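Local atomic coordinates of avidin-related protein 4/5 (Gallus gallus, PDB entry 1Y55), a protein that binds biotin with high affinity as a tetrameric, thermostable relative of chicken avidin. Residues A[3-11]-A[18-26]. The protein carries 1 engineered substitution. Numbering follows the deposited sequence.
Sequences KCSLTGKWT and MTIRAVNSR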
# COMPACT_ATOMS: atom_id res chain seq x y z
N LYS A 3 -5.91 0.34 29.39
CA LYS A 3 -4.79 0.20 28.40
C LYS A 3 -4.95 -1.08 27.55
O LYS A 3 -5.00 -2.18 28.10
CB LYS A 3 -3.45 0.14 29.14
CG LYS A 3 -2.51 1.31 28.91
CD LYS A 3 -2.44 2.27 30.09
CE LYS A 3 -1.14 2.11 30.87
NZ LYS A 3 0.06 2.37 30.03
N CYS A 4 -5.01 -0.92 26.22
CA CYS A 4 -5.04 -2.02 25.23
C CYS A 4 -3.60 -2.64 25.21
O CYS A 4 -2.62 -1.95 24.89
CB CYS A 4 -5.43 -1.47 23.79
SG CYS A 4 -6.92 -1.89 22.67
N SER A 5 -3.48 -3.92 25.59
CA SER A 5 -2.26 -4.71 25.39
C SER A 5 -2.60 -5.77 24.35
O SER A 5 -3.71 -6.29 24.35
CB SER A 5 -1.83 -5.37 26.72
OG SER A 5 -0.93 -6.45 26.54
N LEU A 6 -1.64 -6.11 23.49
CA LEU A 6 -1.88 -7.10 22.44
C LEU A 6 -1.88 -8.54 22.96
O LEU A 6 -2.29 -9.46 22.25
CB LEU A 6 -0.88 -6.94 21.28
CG LEU A 6 -1.12 -5.79 20.28
CD1 LEU A 6 -0.63 -6.14 18.89
CD2 LEU A 6 -2.58 -5.43 20.20
N THR A 7 -1.44 -8.73 24.20
CA THR A 7 -1.50 -10.06 24.83
C THR A 7 -2.90 -10.69 24.78
O THR A 7 -3.88 -10.05 25.14
CB THR A 7 -1.04 -9.96 26.28
OG1 THR A 7 0.29 -9.43 26.31
CG2 THR A 7 -0.96 -11.34 26.94
N GLY A 8 -2.96 -11.94 24.34
CA GLY A 8 -4.19 -12.71 24.25
C GLY A 8 -4.41 -13.27 22.86
O GLY A 8 -3.56 -13.17 21.99
N LYS A 9 -5.58 -13.86 22.65
CA LYS A 9 -5.93 -14.49 21.38
C LYS A 9 -6.93 -13.61 20.64
O LYS A 9 -7.86 -13.06 21.24
CB LYS A 9 -6.51 -15.88 21.63
CG LYS A 9 -6.57 -16.81 20.41
CD LYS A 9 -7.15 -18.18 20.75
CE LYS A 9 -6.21 -19.04 21.58
NZ LYS A 9 -5.11 -19.62 20.77
N TRP A 10 -6.73 -13.49 19.33
CA TRP A 10 -7.51 -12.63 18.46
C TRP A 10 -7.91 -13.41 17.21
O TRP A 10 -7.19 -14.30 16.77
CB TRP A 10 -6.65 -11.45 17.98
CG TRP A 10 -6.12 -10.57 19.09
CD1 TRP A 10 -4.99 -10.77 19.82
CD2 TRP A 10 -6.69 -9.35 19.56
NE1 TRP A 10 -4.82 -9.74 20.71
CE2 TRP A 10 -5.85 -8.86 20.58
CE3 TRP A 10 -7.82 -8.60 19.21
CZ2 TRP A 10 -6.12 -7.67 21.26
CZ3 TRP A 10 -8.08 -7.43 19.89
CH2 TRP A 10 -7.23 -6.97 20.89
N THR A 11 -9.03 -13.05 16.62
CA THR A 11 -9.39 -13.53 15.28
C THR A 11 -9.60 -12.33 14.37
O THR A 11 -9.94 -11.24 14.83
CB THR A 11 -10.66 -14.39 15.33
N MET A 18 -4.55 -15.29 15.89
CA MET A 18 -3.21 -15.11 16.42
C MET A 18 -3.27 -15.06 17.93
O MET A 18 -4.25 -14.64 18.54
CB MET A 18 -2.50 -13.91 15.86
CG MET A 18 -3.14 -12.65 16.19
SD MET A 18 -2.06 -11.21 15.63
CE MET A 18 -3.04 -9.90 16.28
N THR A 19 -2.17 -15.49 18.52
CA THR A 19 -2.00 -15.55 19.95
C THR A 19 -0.73 -14.79 20.30
O THR A 19 0.34 -15.11 19.81
CB THR A 19 -1.87 -16.99 20.40
OG1 THR A 19 -2.99 -17.75 19.91
CG2 THR A 19 -1.94 -17.09 21.93
N ILE A 20 -0.87 -13.78 21.14
CA ILE A 20 0.24 -12.93 21.51
C ILE A 20 0.53 -13.14 22.99
O ILE A 20 -0.39 -13.17 23.82
CB ILE A 20 -0.09 -11.47 21.18
CG1 ILE A 20 -0.19 -11.33 19.66
CG2 ILE A 20 0.98 -10.51 21.77
CD1 ILE A 20 -0.59 -9.99 19.12
N ARG A 21 1.81 -13.26 23.31
CA ARG A 21 2.26 -13.53 24.67
C ARG A 21 2.47 -12.19 25.40
O ARG A 21 1.96 -11.16 24.98
CB ARG A 21 3.52 -14.40 24.62
CG ARG A 21 3.32 -15.75 23.90
CD ARG A 21 4.51 -16.68 24.03
NE ARG A 21 4.36 -17.94 23.28
CZ ARG A 21 4.67 -18.12 22.00
NH1 ARG A 21 5.14 -17.12 21.27
NH2 ARG A 21 4.49 -19.31 21.44
N ALA A 22 3.19 -12.22 26.53
CA ALA A 22 3.37 -11.04 27.34
C ALA A 22 4.10 -9.94 26.58
O ALA A 22 5.03 -10.21 25.83
CB ALA A 22 4.15 -11.39 28.59
N VAL A 23 3.65 -8.71 26.79
CA VAL A 23 4.31 -7.54 26.23
C VAL A 23 5.30 -7.04 27.29
O VAL A 23 4.93 -6.81 28.44
CB VAL A 23 3.29 -6.45 25.90
CG1 VAL A 23 3.98 -5.22 25.37
CG2 VAL A 23 2.27 -6.96 24.89
N ASN A 24 6.56 -6.89 26.91
CA ASN A 24 7.58 -6.51 27.89
C ASN A 24 7.63 -5.00 28.09
O ASN A 24 6.81 -4.28 27.54
CB ASN A 24 8.93 -7.15 27.54
CG ASN A 24 9.64 -6.49 26.38
OD1 ASN A 24 9.26 -5.45 25.88
ND2 ASN A 24 10.71 -7.13 25.94
N SER A 25 8.50 -4.48 28.96
CA SER A 25 8.48 -3.05 29.25
C SER A 25 8.94 -2.18 28.07
O SER A 25 8.69 -0.98 28.09
CB SER A 25 9.30 -2.74 30.49
OG SER A 25 10.67 -3.03 30.27
N ARG A 26 9.60 -2.77 27.06
CA ARG A 26 9.89 -2.05 25.82
C ARG A 26 8.72 -2.07 24.83
O ARG A 26 8.78 -1.40 23.79
CB ARG A 26 11.11 -2.68 25.12
CG ARG A 26 12.41 -2.52 25.85
CD ARG A 26 12.90 -1.11 25.92
NE ARG A 26 14.27 -1.09 26.38
CZ ARG A 26 14.88 -0.06 26.93
NH1 ARG A 26 14.26 1.09 27.09
NH2 ARG A 26 16.13 -0.21 27.33
O HOH W 1 1.37 -8.36 28.70
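Ile-20 lies over the peptide carbonyl of Leu-6: its CB comes within 3.2 Å of Leu-6 O, and its CD1 reaches 3.7 Å from Leu-6 CB. That same oxygen accepts a nearly straight bond from Trp-10 NE1 (N-H...O 166°), lying close to the indole plane, which helps fix the ring's rotation. Met-18 leaves its backbone with CG between N and the carbonyl carbon (chi1 63°) and runs on extended; its CE stands off the indole plane, just outside the ring, 4.1 Å from Trp-10 CD1. Two reciprocal backbone pairs lock the register: Gly-8 N meets Ile-20 O at 2.9 Å (170°), Trp-10 N meets Met-18 O at 2.8 Å. Between them, one of two modelled Lys-9 conformers bends back to give NZ to Thr-19 OG1 at 3.0 Å, a bond probably not permanent. Next to the Gly-8 and Ile-20 pair, Thr-7 OG1 donates to Arg-21 O at 2.7 Å from above the carbonyl plane, and takes a bond from a water that accepts from Val-23 N. Leu-91 touches Leu-6, Trp-10 and Met-18, whose side chain lies about 8 Å from a bound biotin. Such pairing is that of the first antiparallel hairpin of the eight-stranded avidin barrel, whose apolar side chains here pack into the interior.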